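Local coordinates for beta-1,3-glucosyltransferase (PDB 5JVV), which is a carbohydrate-active enzyme, probably with the beta-jelly-roll sandwich fold of two facing sheets, at residues 18-23 against 71-76; 123-128 against 260-265; 144-149 against 223-228; 198-203 against 217-222; 241-246 against 289-294. All coordinates share one frame; numbering follows the deposited sequence.

Overall arrangement
The fold is a beta-sandwich, and contact 5 lies near its middle, its centre about 7 Å from that of the chain. There strand 240-247 of the mixed sheet faces strand 289-297 of the antiparallel sheet. Contact 1 is about 11 Å from it, centre to centre, and pairs strands 18-20 and 70-77 in the mixed sheet; strand 70-77 is also the neighbour of strand 240-247. Contacts 3 and 4 touch each other and lie across the chain's centre from contact 1, where loops meet strands 224-226 and 195-201. Contact 4 is nested inside the loop closed by contact 3, and both inside that of contact 2. Contact 2 joins two loops outside the sheets.

Contact 1: residues 18-23 against 71-76; sequences FSFFAD and KSVRLE
Leu-75 packs against the ring of Phe-20. Its CD1 sits over one face, offset toward the rim, 3.8 Å from the Phe-20 ring centroid, a CH-pi contact. Val-73 CG1 adds a looser touch on Phe-20 CE1. Phe-18 crosses Leu-75 at about a right angle, with Phe-18 CD1 3.7 Å from Leu-75 CB. The backbones behind these groups form a short antiparallel pairing in the mixed sheet of the sandwich. Ser-19 and Glu-76 are the hydrogen-bonded pair: Ser-19 N reaches Glu-76 O at 2.8 Å, and Glu-76 N reaches Ser-19 O at 2.9 Å. Phe-21 N then bonds Arg-74 O, nearly along the C=O axis. Phe-21 sets CG anti to its N (chi1 178°), which lays the ring beside the extended Arg-74 chain. Arg-74 CZ stands over the ring face, 4.6 Å from the Phe-21 centroid, as a cation-pi pair with the planes 30° apart. In a salt bridge Arg-74 NE and NH2 both donate to Glu-76 OE2. NE, 2.8 Å from OE2, meets the anti lone pair of OE2, while NH2 comes from above the carboxylate plane. Water 1 bonds Ser-19 OG at 2.6 Å and reaches Glu-76 OE1 weakly.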
# COMPACT_ATOMS: atom_id res chain seq x y z
N PHE A 18 -7.03 13.60 4.50
CA PHE A 18 -7.54 12.54 3.64
C PHE A 18 -9.06 12.54 3.63
O PHE A 18 -9.69 12.90 4.63
CB PHE A 18 -7.05 11.16 4.12
CG PHE A 18 -5.58 10.92 3.87
CD1 PHE A 18 -5.18 10.18 2.77
CD2 PHE A 18 -4.62 11.43 4.73
CE1 PHE A 18 -3.83 9.96 2.52
CE2 PHE A 18 -3.27 11.21 4.49
CZ PHE A 18 -2.88 10.47 3.38
N SER A 19 -9.65 12.16 2.51
CA SER A 19 -11.07 11.87 2.48
C SER A 19 -11.23 10.38 2.68
O SER A 19 -10.33 9.60 2.35
CB SER A 19 -11.68 12.29 1.14
OG SER A 19 -11.08 11.60 0.06
N PHE A 20 -12.37 9.98 3.23
CA PHE A 20 -12.64 8.57 3.46
C PHE A 20 -13.54 8.02 2.36
O PHE A 20 -14.71 8.43 2.23
CB PHE A 20 -13.29 8.35 4.83
CG PHE A 20 -12.30 8.39 5.98
CD1 PHE A 20 -12.24 7.33 6.88
CD2 PHE A 20 -11.45 9.47 6.16
CE1 PHE A 20 -11.34 7.36 7.94
CE2 PHE A 20 -10.55 9.50 7.22
CZ PHE A 20 -10.49 8.45 8.11
N PHE A 21 -13.01 7.11 1.55
CA PHE A 21 -13.77 6.48 0.48
C PHE A 21 -14.74 5.50 1.12
O PHE A 21 -14.31 4.62 1.87
CB PHE A 21 -12.82 5.75 -0.48
CG PHE A 21 -13.52 5.03 -1.61
CD1 PHE A 21 -13.78 5.67 -2.81
CD2 PHE A 21 -13.90 3.70 -1.47
CE1 PHE A 21 -14.41 5.00 -3.86
CE2 PHE A 21 -14.53 3.02 -2.51
CZ PHE A 21 -14.79 3.68 -3.70
N ALA A 22 -16.02 5.61 0.80
CA ALA A 22 -17.02 4.81 1.51
C ALA A 22 -18.01 4.13 0.58
O ALA A 22 -19.11 3.75 0.99
CB ALA A 22 -17.75 5.67 2.54
N ASP A 23 -17.61 3.97 -0.68
CA ASP A 23 -18.44 3.27 -1.66
C ASP A 23 -18.01 1.81 -1.80
O ASP A 23 -17.09 1.36 -1.12
CB ASP A 23 -18.37 3.97 -3.01
CG ASP A 23 -19.04 5.33 -2.99
OD1 ASP A 23 -20.08 5.46 -2.32
OD2 ASP A 23 -18.51 6.26 -3.64
N LYS A 71 -15.65 -4.57 7.76
CA LYS A 71 -15.43 -3.13 7.77
C LYS A 71 -13.96 -2.73 7.80
O LYS A 71 -13.14 -3.32 8.50
CB LYS A 71 -16.15 -2.48 8.95
CG LYS A 71 -17.66 -2.44 8.74
CD LYS A 71 -18.35 -2.13 10.04
CE LYS A 71 -19.85 -2.06 9.84
NZ LYS A 71 -20.53 -1.84 11.15
N SER A 72 -13.66 -1.69 7.04
CA SER A 72 -12.31 -1.19 6.89
C SER A 72 -12.42 0.26 6.43
O SER A 72 -13.53 0.81 6.35
CB SER A 72 -11.55 -2.05 5.86
OG SER A 72 -10.17 -1.71 5.79
N VAL A 73 -11.28 0.86 6.13
CA VAL A 73 -11.25 2.22 5.61
C VAL A 73 -10.30 2.35 4.42
O VAL A 73 -9.38 1.53 4.22
CB VAL A 73 -10.87 3.26 6.69
CG1 VAL A 73 -11.95 3.32 7.77
CG2 VAL A 73 -9.49 2.95 7.30
N ARG A 74 -10.55 3.38 3.62
CA ARG A 74 -9.72 3.69 2.47
C ARG A 74 -9.58 5.20 2.45
O ARG A 74 -10.57 5.93 2.23
CB ARG A 74 -10.34 3.14 1.18
CG ARG A 74 -9.73 3.69 -0.10
CD ARG A 74 -10.12 2.88 -1.33
NE ARG A 74 -9.92 3.64 -2.56
CZ ARG A 74 -9.84 3.11 -3.78
NH1 ARG A 74 -9.88 1.80 -3.94
NH2 ARG A 74 -9.68 3.89 -4.84
N LEU A 75 -8.38 5.68 2.73
CA LEU A 75 -8.09 7.10 2.83
C LEU A 75 -7.42 7.58 1.55
O LEU A 75 -6.45 6.97 1.11
CB LEU A 75 -7.18 7.37 4.03
CG LEU A 75 -7.85 7.48 5.40
CD1 LEU A 75 -8.56 6.19 5.78
CD2 LEU A 75 -6.84 7.88 6.47
N GLU A 76 -7.94 8.65 0.96
CA GLU A 76 -7.41 9.21 -0.27
C GLU A 76 -7.06 10.67 -0.01
O GLU A 76 -7.91 11.43 0.45
CB GLU A 76 -8.43 9.09 -1.41
CG GLU A 76 -8.86 7.65 -1.68
CD GLU A 76 -9.90 7.52 -2.77
OE1 GLU A 76 -10.43 8.56 -3.22
OE2 GLU A 76 -10.19 6.38 -3.18
O HOH W 1 -12.44 9.56 -0.83
O HOH W 2 -13.06 4.69 4.29

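Contact 2: residues 123-128 against 260-265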
# COMPACT_ATOMS: atom_id res chain seq x y z
N VAL A 123 -1.03 -9.62 -0.77
CA VAL A 123 -2.26 -10.32 -0.45
C VAL A 123 -1.98 -11.50 0.44
O VAL A 123 -0.89 -12.09 0.40
CB VAL A 123 -2.98 -10.82 -1.74
CG1 VAL A 123 -3.42 -9.65 -2.60
CG2 VAL A 123 -2.06 -11.77 -2.54
N ASN A 124 -2.98 -11.84 1.25
CA ASN A 124 -2.96 -13.05 2.05
C ASN A 124 -1.70 -13.13 2.89
O ASN A 124 -1.32 -12.15 3.52
CB ASN A 124 -3.18 -14.25 1.13
CG ASN A 124 -4.48 -14.13 0.37
OD1 ASN A 124 -5.52 -13.76 0.96
ND2 ASN A 124 -4.45 -14.39 -0.93
N THR A 125 -1.02 -14.28 2.91
CA THR A 125 0.11 -14.47 3.81
C THR A 125 1.47 -14.10 3.20
O THR A 125 2.51 -14.56 3.67
CB THR A 125 0.17 -15.91 4.33
OG1 THR A 125 0.24 -16.79 3.20
CG2 THR A 125 -1.08 -16.23 5.15
N GLN A 126 1.44 -13.25 2.18
CA GLN A 126 2.65 -12.73 1.55
C GLN A 126 3.62 -12.18 2.59
O GLN A 126 3.20 -11.61 3.59
CB GLN A 126 2.24 -11.62 0.59
CG GLN A 126 3.32 -11.11 -0.31
CD GLN A 126 2.75 -10.23 -1.39
OE1 GLN A 126 1.68 -10.52 -1.95
NE2 GLN A 126 3.45 -9.15 -1.70
N SER A 127 4.92 -12.35 2.35
CA SER A 127 5.93 -11.93 3.33
C SER A 127 6.90 -10.87 2.81
O SER A 127 7.61 -10.24 3.61
CB SER A 127 6.71 -13.14 3.83
OG SER A 127 7.31 -13.83 2.76
N GLN A 128 6.95 -10.69 1.50
CA GLN A 128 7.83 -9.68 0.91
C GLN A 128 7.00 -8.72 0.08
O GLN A 128 6.05 -9.14 -0.58
CB GLN A 128 8.92 -10.35 0.05
CG GLN A 128 9.89 -11.22 0.86
CD GLN A 128 10.87 -12.01 -0.00
OE1 GLN A 128 11.02 -13.23 0.17
NE2 GLN A 128 11.56 -11.33 -0.91
N ASP A 260 -0.04 -20.57 0.27
CA ASP A 260 -0.16 -19.53 1.27
C ASP A 260 -0.66 -20.04 2.61
O ASP A 260 -0.80 -19.27 3.55
CB ASP A 260 -1.05 -18.38 0.76
CG ASP A 260 -2.45 -18.82 0.42
OD1 ASP A 260 -2.80 -20.00 0.65
OD2 ASP A 260 -3.21 -17.95 -0.06
N SER A 261 -0.92 -21.35 2.68
CA SER A 261 -1.41 -22.01 3.90
C SER A 261 -2.84 -21.60 4.26
O SER A 261 -3.31 -21.85 5.38
CB SER A 261 -0.47 -21.79 5.10
OG SER A 261 0.80 -22.37 4.87
N CYS A 262 -3.54 -20.99 3.31
CA CYS A 262 -4.92 -20.56 3.55
C CYS A 262 -5.89 -21.67 3.16
O CYS A 262 -5.77 -22.25 2.09
CB CYS A 262 -5.21 -19.27 2.79
SG CYS A 262 -4.20 -17.86 3.32
N PRO A 263 -6.84 -21.98 4.05
CA PRO A 263 -7.70 -23.16 3.86
C PRO A 263 -8.79 -22.99 2.80
O PRO A 263 -9.50 -21.97 2.76
CB PRO A 263 -8.33 -23.35 5.24
CG PRO A 263 -8.41 -21.99 5.79
CD PRO A 263 -7.15 -21.28 5.32
N LEU A 264 -8.91 -24.00 1.94
CA LEU A 264 -9.93 -24.02 0.89
C LEU A 264 -11.13 -24.80 1.39
O LEU A 264 -11.09 -26.02 1.50
CB LEU A 264 -9.37 -24.63 -0.40
CG LEU A 264 -8.27 -23.77 -1.04
CD1 LEU A 264 -7.54 -24.54 -2.12
CD2 LEU A 264 -8.86 -22.49 -1.61
N THR A 265 -12.22 -24.08 1.67
CA THR A 265 -13.38 -24.67 2.34
C THR A 265 -14.64 -24.63 1.48
O THR A 265 -15.64 -25.29 1.81
CB THR A 265 -13.70 -23.90 3.63
OG1 THR A 265 -13.80 -22.51 3.33
CG2 THR A 265 -12.60 -24.10 4.68
O HOH W 3 -2.08 -16.00 -1.58
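The tight spot is the hydroxyl of Thr-125. Its OG1 donates to Asp-260 O at 2.7 Å, in the carbonyl plane and on a lone pair. The crowded first torsion of Thr-125 (chi1 57°) puts OG1 between its own N and carbonyl carbon. The same torsion leaves CG2 anti to the carbonyl carbon, 4.0 Å from Cys-262 SG. Beside this, the contact is loose. Asn-124 ND2 and Asp-260 OD2 stay 3.9 Å apart, with their amide and carboxylate planes perpendicular. Water 3 joins them, accepting from Asn-124 ND2 at 2.9 Å and donating to Asp-260 OD2 at 2.7 Å. Both groups have stronger ties elsewhere: Asn-124 OD1 to Gly-99 N and ND2 to Ala-252 O, and Asp-260 OD2 to Gly-257 N. The disulfide of Cys-262 with Cys-98 ties the second loop to the chain next to Gly-99. Each side is a compact turn: a type II' beta turn from Val-123 to Gln-126, and an Asx turn in which Asp-260 OD1 accepts from Cys-262 N.

Contact 3: residues 144-149 against 223-228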
# COMPACT_ATOMS: atom_id res chain seq x y z
N ASP A 144 17.25 -3.35 -13.29
CA ASP A 144 17.34 -4.44 -12.30
C ASP A 144 18.75 -4.54 -11.70
O ASP A 144 18.96 -5.24 -10.70
CB ASP A 144 16.88 -5.78 -12.91
CG ASP A 144 16.87 -6.93 -11.89
OD1 ASP A 144 15.93 -7.01 -11.05
OD2 ASP A 144 17.79 -7.77 -11.95
N ASP A 145 19.69 -3.80 -12.28
CA ASP A 145 21.07 -3.79 -11.80
C ASP A 145 21.44 -2.50 -11.05
O ASP A 145 22.61 -2.27 -10.74
CB ASP A 145 22.03 -4.03 -12.97
CG ASP A 145 21.84 -5.40 -13.61
OD1 ASP A 145 21.74 -6.40 -12.87
OD2 ASP A 145 21.79 -5.48 -14.86
N ASP A 146 20.45 -1.66 -10.78
CA ASP A 146 20.59 -0.58 -9.79
C ASP A 146 19.37 -0.63 -8.89
O ASP A 146 18.62 0.35 -8.75
CB ASP A 146 20.75 0.81 -10.45
CG ASP A 146 20.99 1.92 -9.42
OD1 ASP A 146 21.50 1.62 -8.32
OD2 ASP A 146 20.65 3.09 -9.71
N GLN A 147 19.17 -1.78 -8.26
CA GLN A 147 17.95 -2.05 -7.52
C GLN A 147 18.17 -3.28 -6.64
O GLN A 147 18.74 -4.27 -7.11
CB GLN A 147 16.80 -2.24 -8.51
CG GLN A 147 15.76 -3.28 -8.18
CD GLN A 147 14.74 -3.42 -9.29
OE1 GLN A 147 14.13 -2.43 -9.72
NE2 GLN A 147 14.54 -4.65 -9.77
N THR A 148 17.76 -3.22 -5.38
CA THR A 148 17.95 -4.37 -4.48
C THR A 148 16.84 -5.40 -4.62
O THR A 148 17.05 -6.59 -4.37
CB THR A 148 18.11 -3.97 -3.00
OG1 THR A 148 16.92 -3.30 -2.54
CG2 THR A 148 19.32 -3.08 -2.83
N GLY A 149 15.65 -4.94 -5.01
CA GLY A 149 14.54 -5.85 -5.26
C GLY A 149 14.75 -6.66 -6.52
O GLY A 149 15.72 -6.46 -7.26
N MET A 223 15.06 0.07 -3.65
CA MET A 223 14.55 -1.30 -3.63
C MET A 223 13.82 -1.60 -4.93
O MET A 223 13.92 -2.71 -5.45
CB MET A 223 13.64 -1.54 -2.42
CG MET A 223 13.31 -3.01 -2.21
SD MET A 223 12.54 -3.33 -0.61
CE MET A 223 10.89 -2.66 -0.85
N GLY A 224 13.10 -0.61 -5.46
CA GLY A 224 12.48 -0.72 -6.77
C GLY A 224 12.89 0.47 -7.62
O GLY A 224 12.68 1.62 -7.23
N ASN A 225 13.50 0.21 -8.77
CA ASN A 225 13.98 1.28 -9.64
C ASN A 225 13.19 1.28 -10.94
O ASN A 225 13.53 0.55 -11.88
CB ASN A 225 15.48 1.13 -9.90
CG ASN A 225 16.12 2.38 -10.50
OD1 ASN A 225 15.43 3.22 -11.09
ND2 ASN A 225 17.44 2.49 -10.37
N PHE A 226 12.13 2.08 -10.98
CA PHE A 226 11.25 2.09 -12.15
C PHE A 226 11.75 3.12 -13.16
O PHE A 226 11.39 4.30 -13.13
CB PHE A 226 9.79 2.31 -11.76
CG PHE A 226 9.23 1.20 -10.91
CD1 PHE A 226 8.53 0.14 -11.48
CD2 PHE A 226 9.43 1.20 -9.53
CE1 PHE A 226 8.02 -0.89 -10.69
CE2 PHE A 226 8.94 0.18 -8.73
CZ PHE A 226 8.23 -0.87 -9.31
N LYS A 227 12.59 2.63 -14.07
CA LYS A 227 13.34 3.46 -14.99
C LYS A 227 13.62 2.57 -16.19
O LYS A 227 13.90 1.39 -16.02
CB LYS A 227 14.64 3.91 -14.31
CG LYS A 227 15.60 4.68 -15.19
CD LYS A 227 16.71 5.27 -14.31
CE LYS A 227 18.07 5.18 -14.98
NZ LYS A 227 18.51 3.76 -15.10
N GLY A 228 13.51 3.12 -17.39
CA GLY A 228 13.69 2.30 -18.58
C GLY A 228 13.33 2.96 -19.89
O GLY A 228 13.81 4.05 -20.20
O HOH W 4 14.29 -1.90 -12.75
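Asp-144 stands clear of 223-228, and its OD1 accepts from Thr-151 N, in the strand that follows. Asp-146 makes the first bond across. Its carbonyl O takes Asn-225 ND2 at 2.9 Å, on a lone pair and almost straight (168°), with the acceptor in the Asn-225 amide plane. The Asn-225 side chain reaches there because its CG is anti to the backbone N. The Asp-146 carboxylate comes near as well, but OD2 meets ND2 at a poor angle. Gln-147 follows, with a first torsion of 143°, off the staggered positions, and an extended chain beyond CG. Its OE1 accepts the backbone N of Asn-225 at 2.9 Å, in plane and nearly straight (171°). Water 4 donates to the same OE1 and to Asn-225 O. At the other end NE2 bonds Thr-151 OG1, so the amide is gripped at both ends. Gln-147 CG presses on Met-223 O at 3.3 Å. Thr-148 lays OG1 3.3 Å from Met-223 CA. Gly-149, with no side chain, brings its N to 2.9 Å from Met-223 O through a bent bond. The loop between strands 130-134 and 150-153 thus lies along strand 224-226, which pairs antiparallel with strand 195-201. Met-223 and Gly-224 form a classic beta bulge opposite Leu-197, and Gln-147 also rests on Val-167 of strand 165-168.

Contact 4: residues 198-203 against 217-222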
# COMPACT_ATOMS: atom_id res chain seq x y z
N TRP A 198 12.25 3.14 -1.97
CA TRP A 198 13.15 2.57 -0.97
C TRP A 198 12.35 2.11 0.24
O TRP A 198 11.33 2.70 0.58
CB TRP A 198 14.15 3.61 -0.47
CG TRP A 198 15.18 4.13 -1.44
CD1 TRP A 198 16.50 3.72 -1.55
CD2 TRP A 198 15.02 5.21 -2.37
NE1 TRP A 198 17.14 4.47 -2.52
CE2 TRP A 198 16.25 5.38 -3.04
CE3 TRP A 198 13.94 6.03 -2.72
CZ2 TRP A 198 16.44 6.35 -4.02
CZ3 TRP A 198 14.13 7.00 -3.69
CH2 TRP A 198 15.37 7.15 -4.34
N PHE A 199 12.84 1.06 0.90
CA PHE A 199 12.35 0.69 2.22
C PHE A 199 13.53 0.72 3.18
O PHE A 199 14.55 0.08 2.92
CB PHE A 199 11.70 -0.70 2.21
CG PHE A 199 11.58 -1.31 3.58
CD1 PHE A 199 10.88 -0.66 4.60
CD2 PHE A 199 12.17 -2.53 3.86
CE1 PHE A 199 10.78 -1.22 5.87
CE2 PHE A 199 12.08 -3.10 5.13
CZ PHE A 199 11.38 -2.45 6.13
N PHE A 200 13.38 1.48 4.27
CA PHE A 200 14.40 1.56 5.31
C PHE A 200 13.83 0.99 6.59
O PHE A 200 12.92 1.58 7.17
CB PHE A 200 14.80 3.01 5.56
CG PHE A 200 15.21 3.75 4.31
CD1 PHE A 200 16.39 3.42 3.66
CD2 PHE A 200 14.43 4.78 3.81
CE1 PHE A 200 16.76 4.10 2.51
CE2 PHE A 200 14.80 5.47 2.68
CZ PHE A 200 15.97 5.13 2.02
N PRO A 201 14.35 -0.16 7.03
CA PRO A 201 13.91 -0.78 8.28
C PRO A 201 14.11 0.17 9.46
O PRO A 201 15.00 1.02 9.42
CB PRO A 201 14.85 -1.99 8.43
CG PRO A 201 15.38 -2.25 7.07
CD PRO A 201 15.44 -0.92 6.38
N ARG A 202 13.27 0.02 10.48
CA ARG A 202 13.39 0.78 11.72
C ARG A 202 14.83 0.67 12.24
O ARG A 202 15.45 -0.39 12.11
CB ARG A 202 12.39 0.24 12.74
CG ARG A 202 12.26 1.04 14.03
CD ARG A 202 11.63 2.40 13.79
NE ARG A 202 10.35 2.28 13.10
CZ ARG A 202 9.72 3.29 12.51
NH1 ARG A 202 8.57 3.07 11.89
NH2 ARG A 202 10.25 4.51 12.53
N SER A 203 15.35 1.76 12.79
CA SER A 203 16.74 1.83 13.27
C SER A 203 17.79 1.79 12.16
O SER A 203 18.98 1.66 12.45
CB SER A 203 17.04 0.77 14.35
OG SER A 203 17.20 -0.53 13.77
N SER A 217 21.11 11.04 -2.14
CA SER A 217 22.39 10.35 -2.26
C SER A 217 22.64 9.39 -1.11
O SER A 217 23.23 8.33 -1.29
CB SER A 217 23.53 11.35 -2.38
OG SER A 217 23.32 12.23 -3.47
N GLU A 218 22.17 9.74 0.09
CA GLU A 218 22.40 8.82 1.19
C GLU A 218 21.37 7.71 1.30
O GLU A 218 21.49 6.86 2.19
CB GLU A 218 22.59 9.53 2.53
CG GLU A 218 21.39 10.20 3.08
CD GLU A 218 21.48 10.32 4.59
OE1 GLU A 218 20.46 10.65 5.21
OE2 GLU A 218 22.57 10.08 5.16
N PHE A 219 20.40 7.68 0.39
CA PHE A 219 19.37 6.64 0.43
C PHE A 219 19.95 5.31 -0.04
O PHE A 219 19.40 4.24 0.25
CB PHE A 219 18.18 7.00 -0.47
CG PHE A 219 17.31 8.13 0.05
CD1 PHE A 219 17.72 8.93 1.12
CD2 PHE A 219 16.07 8.37 -0.54
CE1 PHE A 219 16.90 9.96 1.57
CE2 PHE A 219 15.25 9.39 -0.09
CZ PHE A 219 15.67 10.19 0.96
N GLY A 220 21.05 5.36 -0.78
CA GLY A 220 21.64 4.16 -1.33
C GLY A 220 20.82 3.62 -2.49
O GLY A 220 20.03 4.34 -3.10
N THR A 221 21.02 2.34 -2.79
CA THR A 221 20.37 1.70 -3.93
C THR A 221 18.87 1.56 -3.67
O THR A 221 18.47 1.13 -2.59
CB THR A 221 20.97 0.31 -4.17
OG1 THR A 221 22.39 0.44 -4.34
CG2 THR A 221 20.37 -0.34 -5.41
N PRO A 222 18.03 1.93 -4.66
CA PRO A 222 16.58 1.79 -4.48
C PRO A 222 16.19 0.33 -4.31
O PRO A 222 16.90 -0.54 -4.82
CB PRO A 222 16.01 2.27 -5.82
CG PRO A 222 17.06 3.15 -6.39
CD PRO A 222 18.37 2.57 -5.94
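The indole of Trp-198 is held between two residues of the loop. Phe-219 covers one face and Pro-222 the other. Phe-219 CB lies over the five-membered ring, 3.7 Å from its centroid. Pro-222 CA comes equally near on the opposite side, so both make CH-pi contacts. The Phe-219 ring stands upright on the indole in a T-shaped pair. Its edge points at the six-membered ring of Trp-198, with centroids 5.0 Å apart and planes at 85°. Phe-200 completes the aromatic cluster. It turns its own edge toward the face of Phe-219, centroids 5.5 Å apart and planes at 74°. Its CZ is 3.8 Å from Phe-219 CB, and its rim also meets Phe-219 O near the ring plane. Trp-198 NE1 donates to Gly-220 O at 3.0 Å, nearly straight (170°) and in the indole plane, though it stands above the carbonyl plane. This satisfies the buried N-H and sets the rotation of the indole. Strand 195-201 lies between strands 184-190 and 224-226 in the antiparallel sheet. Ile-209 of helix 207-210 touches both Phe-200 and Phe-219, so the cluster lies against that helix as well as on the sheet.

Contact 5: residues 241-246 against 289-294; sequences LVFDTT and WEINYL
Phe-243 takes Ile-291 CD1 over the centre of one ring face, 3.7 Å from the Phe-243 centroid, a CH-pi contact made tip to tip. The same ring turns its edge to Trp-289. Phe-243 CD1 lies over one face of the indole, offset toward the rim and 4.0 Å from Trp-289 CE3. This is a T-shaped pair with the six-membered ring, centroids 5.3 Å apart and planes at 77°. At the indole edge, Trp-289 NE1 donates to Asp-244 O at 3.2 Å. The acceptor is near the indole plane, but the donor stands well above the carbonyl plane. A weak second bond runs from Trp-289 NE1 to Thr-245 OG1, also 3.2 Å, so the N-H is shared. Here the two sheets of the sandwich face each other. Strand 241-246 belongs to the mixed sheet and strand 289-294 to the antiparallel one, with their axes about 9.7 Å apart at the closest point and running at 158°. Side chains from both meet in the buried core, where Phe-243 also stacks with Phe-104. Further along, Leu-241 CD1 meets Leu-294 CD2 at 3.8 Å. Their chains cross obliquely.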
# COMPACT_ATOMS: atom_id res chain seq x y z
N LEU A 241 -2.57 10.17 -2.81
CA LEU A 241 -2.01 9.07 -2.01
C LEU A 241 -3.14 8.31 -1.33
O LEU A 241 -4.09 8.92 -0.82
CB LEU A 241 -1.05 9.61 -0.96
CG LEU A 241 0.17 10.36 -1.50
CD1 LEU A 241 1.00 10.98 -0.38
CD2 LEU A 241 1.02 9.42 -2.32
N VAL A 242 -3.04 6.98 -1.30
CA VAL A 242 -4.11 6.15 -0.77
C VAL A 242 -3.56 5.09 0.17
O VAL A 242 -2.57 4.42 -0.14
CB VAL A 242 -4.88 5.41 -1.90
CG1 VAL A 242 -6.07 4.63 -1.33
CG2 VAL A 242 -5.35 6.40 -2.98
N PHE A 243 -4.20 4.96 1.33
CA PHE A 243 -3.96 3.83 2.22
C PHE A 243 -5.27 3.08 2.32
O PHE A 243 -6.31 3.69 2.59
CB PHE A 243 -3.57 4.27 3.64
CG PHE A 243 -2.17 4.82 3.77
CD1 PHE A 243 -1.09 3.99 4.06
CD2 PHE A 243 -1.94 6.19 3.64
CE1 PHE A 243 0.19 4.51 4.20
CE2 PHE A 243 -0.67 6.72 3.78
CZ PHE A 243 0.40 5.88 4.06
N ASP A 244 -5.25 1.77 2.11
CA ASP A 244 -6.46 1.00 2.33
C ASP A 244 -6.13 -0.41 2.76
O ASP A 244 -4.98 -0.85 2.67
CB ASP A 244 -7.36 1.02 1.07
CG ASP A 244 -6.85 0.15 -0.05
OD1 ASP A 244 -6.63 0.66 -1.17
OD2 ASP A 244 -6.68 -1.07 0.17
N THR A 245 -7.14 -1.11 3.25
CA THR A 245 -7.09 -2.56 3.39
C THR A 245 -8.42 -3.10 2.88
O THR A 245 -9.47 -2.76 3.43
CB THR A 245 -6.88 -3.01 4.84
OG1 THR A 245 -5.68 -2.41 5.35
CG2 THR A 245 -6.75 -4.54 4.93
N THR A 246 -8.37 -3.90 1.82
CA THR A 246 -9.56 -4.62 1.37
C THR A 246 -9.38 -6.10 1.67
O THR A 246 -8.39 -6.48 2.31
CB THR A 246 -9.89 -4.32 -0.11
OG1 THR A 246 -11.17 -4.88 -0.44
CG2 THR A 246 -8.83 -4.90 -1.06
N TRP A 289 -2.99 -0.61 9.90
CA TRP A 289 -1.88 0.30 9.68
C TRP A 289 -1.66 1.12 10.94
O TRP A 289 -2.62 1.55 11.59
CB TRP A 289 -2.20 1.29 8.55
CG TRP A 289 -2.40 0.68 7.22
CD1 TRP A 289 -3.57 0.21 6.69
CD2 TRP A 289 -1.40 0.50 6.21
NE1 TRP A 289 -3.36 -0.26 5.42
CE2 TRP A 289 -2.04 -0.09 5.10
CE3 TRP A 289 -0.03 0.78 6.14
CZ2 TRP A 289 -1.35 -0.42 3.93
CZ3 TRP A 289 0.65 0.45 4.97
CH2 TRP A 289 -0.01 -0.14 3.89
N GLU A 290 -0.40 1.35 11.29
CA GLU A 290 -0.08 2.37 12.29
C GLU A 290 0.94 3.26 11.63
O GLU A 290 2.07 2.85 11.36
CB GLU A 290 0.46 1.79 13.60
CG GLU A 290 0.68 2.89 14.64
CD GLU A 290 0.98 2.38 16.03
OE1 GLU A 290 0.83 1.17 16.29
OE2 GLU A 290 1.38 3.21 16.88
N ILE A 291 0.52 4.49 11.34
CA ILE A 291 1.35 5.40 10.56
C ILE A 291 1.88 6.50 11.47
O ILE A 291 1.11 7.22 12.10
CB ILE A 291 0.54 6.01 9.40
CG1 ILE A 291 0.08 4.90 8.45
CG2 ILE A 291 1.36 7.07 8.66
CD1 ILE A 291 -1.17 5.24 7.64
N ASN A 292 3.20 6.61 11.57
CA ASN A 292 3.82 7.67 12.37
C ASN A 292 3.70 9.03 11.71
O ASN A 292 3.26 10.00 12.33
CB ASN A 292 5.29 7.36 12.64
CG ASN A 292 5.47 6.40 13.78
OD1 ASN A 292 4.73 6.44 14.77
ND2 ASN A 292 6.46 5.52 13.66
N TYR A 293 4.11 9.12 10.45
CA TYR A 293 3.95 10.37 9.72
C TYR A 293 4.01 10.18 8.23
O TYR A 293 4.49 9.16 7.73
CB TYR A 293 4.99 11.41 10.14
CG TYR A 293 6.44 11.10 9.81
CD1 TYR A 293 6.95 11.28 8.52
CD2 TYR A 293 7.31 10.66 10.80
CE1 TYR A 293 8.29 11.02 8.24
CE2 TYR A 293 8.64 10.41 10.53
CZ TYR A 293 9.13 10.58 9.25
OH TYR A 293 10.46 10.33 8.98
N LEU A 294 3.51 11.20 7.53
CA LEU A 294 3.65 11.27 6.08
C LEU A 294 4.19 12.65 5.74
O LEU A 294 3.57 13.67 6.09
CB LEU A 294 2.29 11.04 5.40
CG LEU A 294 2.24 11.22 3.88
CD1 LEU A 294 3.23 10.29 3.20
CD2 LEU A 294 0.83 10.98 3.37